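Poly(Beta-D-mannuronate) lyase (Pseudopedobacter saltans, PDB 7O79) probably cleaves the poly(beta-D-mannuronate) of alginate as a polysaccharide lyase of family 6 built on a right-handed parallel beta-helix. Local coordinates at residues Asp107-Gln112 / Gly136-Gln141; Glu201-Glu206 / Ile226-Gly231; Met129-Phe134 / Gly451-Ile456; Gly116-Leu121 / Met140-Gly145. One frame throughout, in Å; residues are numbered along the deposited sequence.

Contact 1. Residues Asp107-Gln112 / Gly136-Gln141; sequences DFNPSQ and GKNNMQ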
loop_
_atom_site.group_PDB
_atom_site.type_symbol
_atom_site.label_atom_id
_atom_site.label_comp_id
_atom_site.label_asym_id
_atom_site.label_seq_id
_atom_site.Cartn_x
_atom_site.Cartn_y
_atom_site.Cartn_z
ATOM N N ASP A 107 1.194 8.213 17.990
ATOM C CA ASP A 107 0.563 9.540 17.981
ATOM C C ASP A 107 1.534 10.699 17.770
ATOM O O ASP A 107 1.410 11.750 18.406
ATOM C CB ASP A 107 -0.225 9.777 19.273
ATOM C CG ASP A 107 -1.237 8.704 19.534
ATOM O OD1 ASP A 107 -1.864 8.245 18.556
ATOM O OD2 ASP A 107 -1.411 8.306 20.709
ATOM N N PHE A 108 2.483 10.523 16.853
ATOM C CA PHE A 108 3.565 11.481 16.614
ATOM C C PHE A 108 3.104 12.628 15.713
ATOM O O PHE A 108 3.699 12.923 14.671
ATOM C CB PHE A 108 4.752 10.744 16.013
ATOM C CG PHE A 108 6.079 11.405 16.254
ATOM C CD1 PHE A 108 6.704 11.328 17.487
ATOM C CD2 PHE A 108 6.720 12.072 15.217
ATOM C CE1 PHE A 108 7.947 11.921 17.699
ATOM C CE2 PHE A 108 7.965 12.678 15.410
ATOM C CZ PHE A 108 8.583 12.601 16.660
ATOM N N ASN A 109 2.049 13.319 16.170
ATOM C CA ASN A 109 1.222 14.169 15.330
ATOM C C ASN A 109 1.435 15.662 15.579
ATOM O O ASN A 109 1.663 16.093 16.712
ATOM C CB ASN A 109 -0.260 13.829 15.527
ATOM C CG ASN A 109 -0.587 12.412 15.095
ATOM O OD1 ASN A 109 -0.116 11.959 14.048
ATOM N ND2 ASN A 109 -1.416 11.718 15.873
ATOM N N PRO A 110 1.348 16.471 14.533
ATOM C CA PRO A 110 1.407 17.926 14.686
ATOM C C PRO A 110 0.036 18.440 15.113
ATOM O O PRO A 110 -0.915 17.672 15.268
ATOM C CB PRO A 110 1.769 18.393 13.281
ATOM C CG PRO A 110 1.006 17.412 12.410
ATOM C CD PRO A 110 1.041 16.088 13.140
ATOM N N SER A 111 -0.065 19.764 15.294
ATOM C CA SER A 111 -1.346 20.297 15.750
ATOM C C SER A 111 -2.324 20.510 14.595
ATOM O O SER A 111 -3.527 20.300 14.768
ATOM C CB SER A 111 -1.151 21.589 16.552
ATOM O OG SER A 111 -0.485 22.569 15.791
ATOM N N GLN A 112 -1.864 20.927 13.415
ATOM C CA GLN A 112 -2.778 21.068 12.286
ATOM C C GLN A 112 -2.654 19.807 11.430
ATOM O O GLN A 112 -1.538 19.386 11.118
ATOM C CB GLN A 112 -2.512 22.271 11.358
ATOM C CG GLN A 112 -2.789 23.744 11.811
ATOM C CD GLN A 112 -1.800 24.291 12.840
ATOM O OE1 GLN A 112 -2.153 24.655 13.954
ATOM N NE2 GLN A 112 -0.551 24.504 12.375
ATOM N N GLY A 136 -1.968 5.965 15.174
ATOM C CA GLY A 136 -2.544 7.268 15.435
ATOM C C GLY A 136 -2.178 8.401 14.492
ATOM O O GLY A 136 -2.533 9.551 14.783
ATOM N N LYS A 137 -1.499 8.137 13.374
ATOM C CA LYS A 137 -1.151 9.233 12.475
ATOM C C LYS A 137 -2.413 9.955 12.005
ATOM O O LYS A 137 -3.389 9.321 11.583
ATOM C CB LYS A 137 -0.362 8.726 11.275
ATOM C CG LYS A 137 0.155 9.854 10.395
ATOM C CD LYS A 137 0.765 9.340 9.093
ATOM C CE LYS A 137 1.777 10.323 8.567
ATOM N NZ LYS A 137 1.110 11.363 7.700
ATOM N N ASN A 138 -2.407 11.289 12.092
ATOM C CA ASN A 138 -3.637 12.026 11.847
ATOM C C ASN A 138 -3.463 13.215 10.907
ATOM O O ASN A 138 -4.416 13.979 10.722
ATOM C CB ASN A 138 -4.264 12.465 13.179
ATOM C CG ASN A 138 -3.513 13.607 13.857
ATOM O OD1 ASN A 138 -2.481 14.072 13.376
ATOM N ND2 ASN A 138 -4.064 14.089 14.966
ATOM N N ASN A 139 -2.302 13.370 10.276
ATOM C CA ASN A 139 -2.025 14.492 9.386
ATOM C C ASN A 139 -1.886 14.020 7.943
ATOM O O ASN A 139 -1.853 12.820 7.646
ATOM C CB ASN A 139 -0.752 15.231 9.813
ATOM C CG ASN A 139 0.488 14.333 9.791
ATOM O OD1 ASN A 139 0.388 13.114 9.939
ATOM N ND2 ASN A 139 1.653 14.937 9.587
ATOM N N MET A 140 -1.780 15.000 7.048
ATOM C CA MET A 140 -1.596 14.761 5.627
ATOM C C MET A 140 -0.306 13.975 5.372
ATOM O O MET A 140 0.594 13.932 6.212
ATOM C CB MET A 140 -1.561 16.097 4.875
ATOM C CG MET A 140 -2.921 16.805 4.674
ATOM S SD MET A 140 -4.389 15.747 4.460
ATOM C CE MET A 140 -4.123 15.109 2.818
ATOM N N GLN A 141 -0.234 13.341 4.176
ATOM C CA GLN A 141 0.857 12.507 3.647
ATOM C C GLN A 141 0.657 11.043 4.014
ATOM O O GLN A 141 0.186 10.723 5.111
ATOM C CB GLN A 141 2.232 13.003 4.113
ATOM C CG GLN A 141 2.570 14.341 3.495
ATOM C CD GLN A 141 2.765 14.213 1.999
ATOM O OE1 GLN A 141 1.908 14.595 1.211
ATOM N NE2 GLN A 141 3.976 13.834 1.603
#

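Contact 2. Residues Glu201-Glu206 / Ile226-Gly231; sequences ERAHGE and ISTKGG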
loop_
_atom_site.group_PDB
_atom_site.type_symbol
_atom_site.label_atom_id
_atom_site.label_comp_id
_atom_site.label_asym_id
_atom_site.label_seq_id
_atom_site.Cartn_x
_atom_site.Cartn_y
_atom_site.Cartn_z
ATOM N N GLU A 201 -5.445 -2.582 11.403
ATOM C CA GLU A 201 -6.645 -2.559 12.202
ATOM C C GLU A 201 -7.142 -1.143 12.364
ATOM O O GLU A 201 -6.513 -0.365 13.006
ATOM C CB GLU A 201 -6.381 -3.181 13.540
ATOM C CG GLU A 201 -7.604 -3.348 14.404
ATOM C CD GLU A 201 -7.683 -4.723 14.976
ATOM O OE1 GLU A 201 -6.670 -5.433 14.939
ATOM O OE2 GLU A 201 -8.761 -5.100 15.466
ATOM N N ARG A 202 -8.325 -0.873 11.867
ATOM C CA ARG A 202 -8.880 0.467 11.857
ATOM C C ARG A 202 -7.865 1.500 11.351
ATOM O O ARG A 202 -7.765 2.567 11.867
ATOM C CB ARG A 202 -9.485 0.830 13.209
ATOM C CG ARG A 202 -10.778 0.093 13.439
ATOM C CD ARG A 202 -11.077 -0.203 14.886
ATOM N NE ARG A 202 -12.466 -0.620 15.042
ATOM C CZ ARG A 202 -12.925 -1.865 15.140
ATOM N NH1 ARG A 202 -12.141 -2.911 15.130
ATOM N NH2 ARG A 202 -14.209 -2.051 15.268
ATOM N N ALA A 203 -7.139 1.139 10.308
ATOM C CA ALA A 203 -6.100 1.982 9.707
ATOM C C ALA A 203 -6.696 2.886 8.632
ATOM O O ALA A 203 -6.225 2.946 7.492
ATOM C CB ALA A 203 -4.975 1.121 9.145
ATOM N N HIS A 204 -7.756 3.603 9.018
ATOM C CA HIS A 204 -8.602 4.301 8.050
ATOM C C HIS A 204 -7.812 5.288 7.211
ATOM O O HIS A 204 -7.820 5.211 5.980
ATOM C CB HIS A 204 -9.750 5.030 8.760
ATOM C CG HIS A 204 -10.559 4.161 9.671
ATOM N ND1 HIS A 204 -10.913 2.871 9.342
ATOM C CD2 HIS A 204 -11.112 4.404 10.884
ATOM C CE1 HIS A 204 -11.632 2.348 10.320
ATOM N NE2 HIS A 204 -11.762 3.254 11.271
ATOM N N GLY A 205 -7.168 6.261 7.860
ATOM C CA GLY A 205 -6.571 7.355 7.112
ATOM C C GLY A 205 -7.632 8.059 6.286
ATOM O O GLY A 205 -8.694 8.439 6.790
ATOM N N GLU A 206 -7.368 8.191 4.986
ATOM C CA GLU A 206 -8.293 8.840 4.061
ATOM C C GLU A 206 -9.567 8.047 3.808
ATOM O O GLU A 206 -10.515 8.612 3.249
ATOM C CB GLU A 206 -7.595 9.107 2.721
ATOM C CG GLU A 206 -7.276 7.833 1.937
ATOM C CD GLU A 206 -6.524 8.114 0.655
ATOM O OE1 GLU A 206 -6.780 7.422 -0.358
ATOM O OE2 GLU A 206 -5.676 9.028 0.656
ATOM N N ILE A 226 -8.350 -5.414 8.925
ATOM C CA ILE A 226 -9.497 -5.616 9.804
ATOM C C ILE A 226 -10.215 -4.284 9.992
ATOM O O ILE A 226 -9.607 -3.300 10.438
ATOM C CB ILE A 226 -9.071 -6.206 11.156
ATOM C CG1 ILE A 226 -8.488 -7.612 10.956
ATOM C CG2 ILE A 226 -10.268 -6.274 12.101
ATOM C CD1 ILE A 226 -8.056 -8.284 12.255
ATOM N N SER A 227 -11.491 -4.245 9.604
ATOM C CA SER A 227 -12.404 -3.139 9.928
ATOM C C SER A 227 -11.837 -1.774 9.528
ATOM O O SER A 227 -11.820 -0.825 10.319
ATOM C CB SER A 227 -12.749 -3.164 11.422
ATOM O OG SER A 227 -13.670 -2.140 11.758
ATOM N N THR A 228 -11.382 -1.663 8.280
ATOM C CA THR A 228 -10.696 -0.458 7.821
ATOM C C THR A 228 -11.425 0.149 6.635
ATOM O O THR A 228 -11.781 -0.562 5.685
ATOM C CB THR A 228 -9.232 -0.745 7.447
ATOM O OG1 THR A 228 -8.553 -1.310 8.574
ATOM C CG2 THR A 228 -8.515 0.542 6.989
ATOM N N LYS A 229 -11.638 1.462 6.694
ATOM C CA LYS A 229 -12.287 2.154 5.594
ATOM C C LYS A 229 -11.348 2.186 4.390
ATOM O O LYS A 229 -10.131 2.342 4.538
ATOM C CB LYS A 229 -12.656 3.571 6.010
ATOM C CG LYS A 229 -13.690 3.681 7.146
ATOM C CD LYS A 229 -13.969 5.163 7.404
ATOM C CE LYS A 229 -14.822 5.359 8.653
ATOM N NZ LYS A 229 -16.105 4.601 8.501
ATOM N N GLY A 230 -11.912 2.039 3.201
ATOM C CA GLY A 230 -11.112 2.004 1.991
ATOM C C GLY A 230 -10.814 0.589 1.548
ATOM O O GLY A 230 -11.311 -0.394 2.107
ATOM N N GLY A 231 -9.965 0.493 0.514
ATOM C CA GLY A 231 -9.598 -0.788 -0.054
ATOM C C GLY A 231 -8.136 -0.822 -0.461
ATOM O O GLY A 231 -7.407 0.168 -0.326
HETATM O O HOH W 1 -8.015 4.254 3.183
#

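Contact 3. Residues Met129-Phe134 / Gly451-Ile456; sequences MQYCSF and GVKWSI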
loop_
_atom_site.group_PDB
_atom_site.type_symbol
_atom_site.label_atom_id
_atom_site.label_comp_id
_atom_site.label_asym_id
_atom_site.label_seq_id
_atom_site.Cartn_x
_atom_site.Cartn_y
_atom_site.Cartn_z
ATOM N N MET A 129 11.866 -2.953 6.342
ATOM C CA MET A 129 11.217 -2.584 7.599
ATOM C C MET A 129 10.379 -3.754 8.073
ATOM O O MET A 129 9.503 -4.209 7.336
ATOM C CB MET A 129 10.285 -1.372 7.455
ATOM C CG MET A 129 9.922 -0.719 8.784
ATOM S SD MET A 129 9.084 0.900 8.661
ATOM C CE MET A 129 7.551 0.471 7.812
ATOM N N GLN A 130 10.601 -4.209 9.310
ATOM C CA GLN A 130 9.835 -5.340 9.803
ATOM C C GLN A 130 9.706 -5.265 11.320
ATOM O O GLN A 130 10.560 -4.695 11.999
ATOM C CB GLN A 130 10.459 -6.673 9.370
ATOM C CG GLN A 130 11.872 -6.916 9.901
ATOM C CD GLN A 130 12.424 -8.268 9.463
ATOM O OE1 GLN A 130 12.002 -8.824 8.444
ATOM N NE2 GLN A 130 13.375 -8.798 10.231
ATOM N N TYR A 131 8.616 -5.832 11.835
ATOM C CA TYR A 131 8.285 -5.790 13.268
ATOM C C TYR A 131 8.293 -4.368 13.815
ATOM O O TYR A 131 8.832 -4.085 14.885
ATOM C CB TYR A 131 9.213 -6.687 14.074
ATOM C CG TYR A 131 9.123 -8.111 13.608
ATOM C CD1 TYR A 131 8.014 -8.892 13.932
ATOM C CD2 TYR A 131 10.113 -8.671 12.814
ATOM C CE1 TYR A 131 7.905 -10.208 13.502
ATOM C CE2 TYR A 131 10.007 -9.985 12.384
ATOM C CZ TYR A 131 8.899 -10.741 12.735
ATOM O OH TYR A 131 8.787 -12.044 12.309
ATOM N N CYS A 132 7.660 -3.467 13.077
ATOM C CA CYS A 132 7.449 -2.114 13.549
ATOM C C CYS A 132 5.957 -1.857 13.706
ATOM O O CYS A 132 5.126 -2.505 13.064
ATOM C CB CYS A 132 8.098 -1.099 12.606
ATOM S SG CYS A 132 9.918 -1.189 12.571
ATOM N N SER A 133 5.619 -0.906 14.578
ATOM C CA SER A 133 4.232 -0.582 14.902
ATOM C C SER A 133 3.981 0.906 14.706
ATOM O O SER A 133 4.822 1.740 15.044
ATOM C CB SER A 133 3.861 -0.954 16.348
ATOM O OG SER A 133 3.886 -2.349 16.545
ATOM N N PHE A 134 2.795 1.225 14.194
ATOM C CA PHE A 134 2.431 2.588 13.832
ATOM C C PHE A 134 0.999 2.850 14.267
ATOM O O PHE A 134 0.076 2.151 13.837
ATOM C CB PHE A 134 2.609 2.808 12.324
ATOM C CG PHE A 134 3.969 2.400 11.816
ATOM C CD1 PHE A 134 5.027 3.294 11.870
ATOM C CD2 PHE A 134 4.208 1.110 11.377
ATOM C CE1 PHE A 134 6.278 2.944 11.431
ATOM C CE2 PHE A 134 5.465 0.738 10.933
ATOM C CZ PHE A 134 6.511 1.660 10.960
ATOM N N GLY A 451 4.309 -6.238 14.368
ATOM C CA GLY A 451 4.678 -5.083 15.155
ATOM C C GLY A 451 5.824 -5.379 16.117
ATOM O O GLY A 451 6.488 -6.423 16.056
ATOM N N VAL A 452 6.035 -4.422 17.035
ATOM C CA VAL A 452 7.144 -4.521 17.988
ATOM C C VAL A 452 6.875 -5.641 18.997
ATOM O O VAL A 452 5.730 -6.016 19.270
ATOM C CB VAL A 452 7.357 -3.174 18.697
ATOM C CG1 VAL A 452 7.676 -2.093 17.683
ATOM C CG2 VAL A 452 6.174 -2.805 19.574
ATOM N N LYS A 453 7.960 -6.186 19.565
ATOM C CA LYS A 453 7.822 -7.242 20.567
ATOM C C LYS A 453 7.475 -6.676 21.944
ATOM O O LYS A 453 6.685 -7.268 22.685
ATOM C CB LYS A 453 9.107 -8.061 20.636
ATOM C CG LYS A 453 9.681 -8.383 19.268
ATOM C CD LYS A 453 8.767 -9.287 18.460
ATOM C CE LYS A 453 9.466 -9.798 17.203
ATOM N NZ LYS A 453 9.076 -11.210 16.897
ATOM N N TRP A 454 8.063 -5.540 22.301
ATOM C CA TRP A 454 7.712 -4.776 23.493
ATOM C C TRP A 454 6.332 -4.115 23.345
ATOM O O TRP A 454 5.612 -4.330 22.366
ATOM C CB TRP A 454 8.866 -3.822 23.778
ATOM C CG TRP A 454 9.203 -2.959 22.601
ATOM C CD1 TRP A 454 10.085 -3.281 21.602
ATOM C CD2 TRP A 454 8.736 -1.640 22.314
ATOM N NE1 TRP A 454 10.169 -2.265 20.694
ATOM C CE2 TRP A 454 9.356 -1.237 21.104
ATOM C CE3 TRP A 454 7.842 -0.766 22.943
ATOM C CZ2 TRP A 454 9.118 0.007 20.517
ATOM C CZ3 TRP A 454 7.604 0.471 22.357
ATOM C CH2 TRP A 454 8.240 0.846 21.152
ATOM N N SER A 455 5.923 -3.329 24.348
ATOM C CA SER A 455 4.509 -3.001 24.535
ATOM C C SER A 455 4.169 -1.554 24.189
ATOM O O SER A 455 4.827 -0.619 24.665
ATOM C CB SER A 455 4.068 -3.288 25.968
ATOM O OG SER A 455 2.651 -3.247 26.053
ATOM N N ILE A 456 3.093 -1.394 23.405
ATOM C CA ILE A 456 2.492 -0.116 22.980
ATOM C C ILE A 456 3.393 0.614 21.990
ATOM O O ILE A 456 3.359 0.333 20.791
ATOM C CB ILE A 456 2.145 0.798 24.183
#

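Contact 4. Residues Gly116-Leu121 / Met140-Gly145; sequences GYYWVL and MQPLVG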
loop_
_atom_site.group_PDB
_atom_site.type_symbol
_atom_site.label_atom_id
_atom_site.label_comp_id
_atom_site.label_asym_id
_atom_site.label_seq_id
_atom_site.Cartn_x
_atom_site.Cartn_y
_atom_site.Cartn_z
ATOM N N GLY A 116 1.766 18.459 6.873
ATOM C CA GLY A 116 1.983 17.124 6.331
ATOM C C GLY A 116 3.413 16.618 6.459
ATOM O O GLY A 116 4.373 17.376 6.317
ATOM N N TYR A 117 3.535 15.312 6.714
ATOM C CA TYR A 117 4.793 14.580 6.584
ATOM C C TYR A 117 4.528 13.073 6.605
ATOM O O TYR A 117 3.530 12.609 7.179
ATOM C CB TYR A 117 5.793 14.962 7.685
ATOM C CG TYR A 117 5.292 14.944 9.130
ATOM C CD1 TYR A 117 5.376 13.786 9.898
ATOM C CD2 TYR A 117 4.831 16.101 9.751
ATOM C CE1 TYR A 117 4.953 13.759 11.220
ATOM C CE2 TYR A 117 4.415 16.089 11.084
ATOM C CZ TYR A 117 4.484 14.913 11.817
ATOM O OH TYR A 117 4.084 14.870 13.145
ATOM N N TYR A 118 5.415 12.318 5.957
ATOM C CA TYR A 118 5.310 10.866 6.036
ATOM C C TYR A 118 5.732 10.384 7.419
ATOM O O TYR A 118 6.396 11.091 8.176
ATOM C CB TYR A 118 6.217 10.163 5.027
ATOM C CG TYR A 118 6.027 10.463 3.571
ATOM C CD1 TYR A 118 6.711 11.508 2.968
ATOM C CD2 TYR A 118 5.202 9.666 2.777
ATOM C CE1 TYR A 118 6.560 11.775 1.619
ATOM C CE2 TYR A 118 5.045 9.927 1.420
ATOM C CZ TYR A 118 5.724 10.978 0.848
ATOM O OH TYR A 118 5.579 11.239 -0.507
ATOM N N TRP A 119 5.386 9.138 7.729
ATOM C CA TRP A 119 6.034 8.527 8.879
ATOM C C TRP A 119 7.242 7.698 8.455
ATOM O O TRP A 119 8.283 7.735 9.123
ATOM C CB TRP A 119 5.022 7.706 9.680
ATOM C CG TRP A 119 4.291 8.586 10.677
ATOM C CD1 TRP A 119 4.283 9.950 10.703
ATOM C CD2 TRP A 119 3.472 8.161 11.767
ATOM N NE1 TRP A 119 3.516 10.402 11.743
ATOM C CE2 TRP A 119 3.002 9.321 12.412
ATOM C CE3 TRP A 119 3.087 6.911 12.257
ATOM C CZ2 TRP A 119 2.176 9.272 13.533
ATOM C CZ3 TRP A 119 2.251 6.861 13.369
ATOM C CH2 TRP A 119 1.814 8.039 13.999
ATOM N N VAL A 120 7.161 7.016 7.311
ATOM C CA VAL A 120 8.294 6.275 6.768
ATOM C C VAL A 120 8.344 6.545 5.272
ATOM O O VAL A 120 7.350 6.339 4.568
ATOM C CB VAL A 120 8.181 4.751 7.037
ATOM C CG1 VAL A 120 9.373 4.024 6.455
ATOM C CG2 VAL A 120 8.048 4.458 8.532
ATOM N N LEU A 121 9.496 6.990 4.778
ATOM C CA LEU A 121 9.660 7.278 3.362
ATOM C C LEU A 121 10.850 6.512 2.814
ATOM O O LEU A 121 11.959 6.610 3.351
ATOM C CB LEU A 121 9.838 8.782 3.108
ATOM C CG LEU A 121 10.076 9.115 1.633
ATOM C CD1 LEU A 121 8.890 8.748 0.768
ATOM C CD2 LEU A 121 10.450 10.594 1.438
ATOM N N MET A 140 -1.780 15.000 7.048
ATOM C CA MET A 140 -1.596 14.761 5.627
ATOM C C MET A 140 -0.306 13.975 5.372
ATOM O O MET A 140 0.594 13.932 6.212
ATOM C CB MET A 140 -1.561 16.097 4.875
ATOM C CG MET A 140 -2.921 16.805 4.674
ATOM S SD MET A 140 -4.389 15.747 4.460
ATOM C CE MET A 140 -4.123 15.109 2.818
ATOM N N GLN A 141 -0.234 13.341 4.176
ATOM C CA GLN A 141 0.857 12.507 3.647
ATOM C C GLN A 141 0.657 11.043 4.014
ATOM O O GLN A 141 0.186 10.723 5.111
ATOM C CB GLN A 141 2.232 13.003 4.113
ATOM C CG GLN A 141 2.570 14.341 3.495
ATOM C CD GLN A 141 2.765 14.213 1.999
ATOM O OE1 GLN A 141 1.908 14.595 1.211
ATOM N NE2 GLN A 141 3.976 13.834 1.603
ATOM N N PRO A 142 0.988 10.135 3.106
ATOM C CA PRO A 142 0.890 8.705 3.421
ATOM C C PRO A 142 1.700 8.354 4.664
ATOM O O PRO A 142 2.685 9.017 5.004
ATOM C CB PRO A 142 1.458 8.021 2.173
ATOM C CG PRO A 142 1.355 9.032 1.073
ATOM C CD PRO A 142 1.422 10.401 1.726
ATOM N N LEU A 143 1.255 7.312 5.364
ATOM C CA LEU A 143 2.041 6.804 6.482
ATOM C C LEU A 143 3.374 6.243 5.981
ATOM O O LEU A 143 4.451 6.590 6.492
ATOM C CB LEU A 143 1.227 5.748 7.236
ATOM C CG LEU A 143 1.663 5.433 8.665
ATOM C CD1 LEU A 143 0.476 4.980 9.506
ATOM C CD2 LEU A 143 2.769 4.384 8.688
ATOM N N VAL A 144 3.320 5.401 4.954
ATOM C CA VAL A 144 4.507 4.841 4.316
ATOM C C VAL A 144 4.485 5.272 2.864
ATOM O O VAL A 144 3.480 5.069 2.173
ATOM C CB VAL A 144 4.557 3.299 4.410
ATOM C CG1 VAL A 144 5.771 2.775 3.651
ATOM C CG2 VAL A 144 4.616 2.841 5.844
ATOM N N GLY A 145 5.586 5.851 2.393
ATOM C CA GLY A 145 5.730 6.196 0.996
ATOM C C GLY A 145 6.947 5.580 0.332
ATOM O O GLY A 145 7.977 5.354 0.967
#

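Contact 1. Residues Asp107-Gln112 / Gly136-Gln141
Asn109 carries the polar part of this contact, its amide lying against the backbone of Gly136, Lys137 and Asn138. ND2 donates to Gly136 O at 2.7 Å, with an N-H...O angle of 158° and the acceptor close to the amide plane. OD1 in turn takes the N-H of Asn138 at 3.1 Å, the donor standing well above the carbonyl plane. CG is anti to the carbonyl carbon (chi1 -63°), on the side of the neighbouring loop, where the amide serves one backbone acceptor and one backbone donor. An alanine here would probably leave Gly136 O and Asn138 N without these mates and the amide of Asn138 without its stacking partner.

The stacking and van der Waals contacts flank these bonds. The amides of Asn109 and Asn138 lie nearly parallel, their planes 23° apart. Pro110 crosses Asn139 at about a right angle, with CD 3.8 Å from Asn139 ND2. Gly136 suits its place because Asp107 OD1 comes to 3.3 Å from its CA; a CB there would collide with that oxygen.

Lys137 turns its ammonium back on its own loop. NZ donates to Asn139 OD1 at 2.9 Å and to Gln141 O at 2.8 Å. It also bonds Tyr117 O and makes a cation-pi contact with Trp119.

The two loops run in similar directions. One leads from strand 99-106 to strand 118-122, the other from strand 128-135 to strand 144-146, so the contact joins equivalent turns of successive beta-helix coils, with Trp119 of strand 118-122 touching Asn109.

Contact 2. Residues Glu201-Glu206 / Ile226-Gly231
His204 meets Lys229 through polar and apolar atoms. Lys229 N donates to ND1 at 3.1 Å in a nearly straight bond, the nitrogen lying 25° out of the ring plane. Lys229 CG sits over a ring face, 4.0 Å from the centroid, as a CH-pi contact. Ser227 O approaches the ring edge at CE1, and Arg202 O covers the face opposite the lysine chain. A leucine in place of His204 would probably leave Lys229 N without its acceptor and the lysine methylenes without a flat surface.

What positions these groups is the end of a parallel strand pair. Glu201 and Ile226 form the beta bridge, side by side, and Arg202 N donates to Ile226 O at 3.1 Å. Thr228 OG1 donates to the same oxygen at 2.9 Å and receives a weak bond from Ala203 N, so its hydroxyl bridges its own chain and, weakly, the neighbouring one. Ser227 OG sits over the centre of the Arg202 guanidinium, 3.5 Å from CZ.

Farther out, Lys229 NZ forms a salt bridge with Glu252, bonds Lys253 O and makes a cation-pi contact with Tyr166. The chemistry implies a turn held by ND1 and, more weakly, OG1 where strand pairing has stopped.

Contact 3. Residues Met129-Phe134 / Gly451-Ile456
Tyr131 and Ser133 receive Gly451, Val452 and Lys453 in a mixed polar and cation-pi contact that lays the C-terminal tail over strand 128-135 of the beta-helix, more than 300 residues away in sequence. The polar link is Val452 N donating to Ser133 OG at 3.0 Å (159°). Ser133 OG is also 3.2 Å from Gly451 CA; a CB at this backbone position would collide with it, which suits glycine to the place. The same CA makes a nearly straight CA-H...O contact with Cys132 O at 3.3 Å.

Lys453 reaches over a face of the Tyr131 ring, crossing it at a slant. NZ lies 4.1 Å from the ring centroid, and CE packs on the same face, 3.7 Å from CD1. Gly451 O instead meets the ring at its edge, in plane, 3.6 Å from CD1. Val452 sets CG1 against Tyr131 O and CG2 over the centre of the Trp454 ring.

Asn102, on the preceding coil, takes Lys453 N on OD1 and Trp454 NE1 on its backbone O. An electron-rich phenol facing the ammonium would favour its positive charge, so the tail is probably held by electrostatics as well as by backbone N-H groups bonded to side-chain oxygens.

Contact 4. Residues Gly116-Leu121 / Met140-Gly145
Leu143 O is gripped by two successive backbone N-H groups, Trp119 N at 3.0 Å and Val120 N at 2.9 Å, the latter nearly along the C=O axis. One acceptor serves both because the chain turns a corner at Trp119 and Val120. Beyond it regular parallel pairing resumes: Gly145 N donates to Val120 O at 2.8 Å, and Val120 and Leu121 bridge Val144 and Gly145. Before it, Tyr117 N bonds Met140 O at 3.3 Å.

On the face of Val120 and Val144, the valines pack, with Val120 CB 4.2 Å from Val144 CG2; beside them Leu143 packs on Trp119 CB, and Phe134 of strand 128-135 touches Trp119, Val120 and Leu143, a hydrophobic core suited to branched and aromatic residues. On the other face the Tyr118 ring is sandwiched. Gln141 NE2 stands over one face toward the rim, 3.3 Å from CE1, with the amide turned 72° from the ring, and Leu121 CD1 covers the centre of the opposite face. Gln141 is bent at chi2 (-67°), folding CD back. Pro142 CD lies 3.7 Å from Tyr118 CE2, and Gly145 leaves room for that ring, which a CB would strike. Tyr118 OH bonds Arg176.

Pro142 O is buried without a hydrogen-bond partner, touched by Tyr118 CA-H. This is the chemistry of a beta-helix corner: one backbone acceptor shared by two successive N-H groups, apolar packing and a tolerated polar cost.

Contacts 1 and 4 belong to the same pair of neighbouring coils: their centres are 10 Å apart, they share Met140 and Gln141, and Lys137 NZ of contact 1 reaches Tyr117 O of contact 4 at 2.8 Å. Contact 3 meets contact 4 through the interior, where Met129 SD lies 3.7 Å from Val120 CG2, although their centres are about 17 Å apart. Contact 2 belongs to later coils and touches none of the others; its nearest atoms are about 6 Å from contact 1 and about 7 Å from contacts 3 and 4. In sequence it is nested within the loop that contact 3 closes. All four join parts of the beta-helix or lay the C-terminal tail on it.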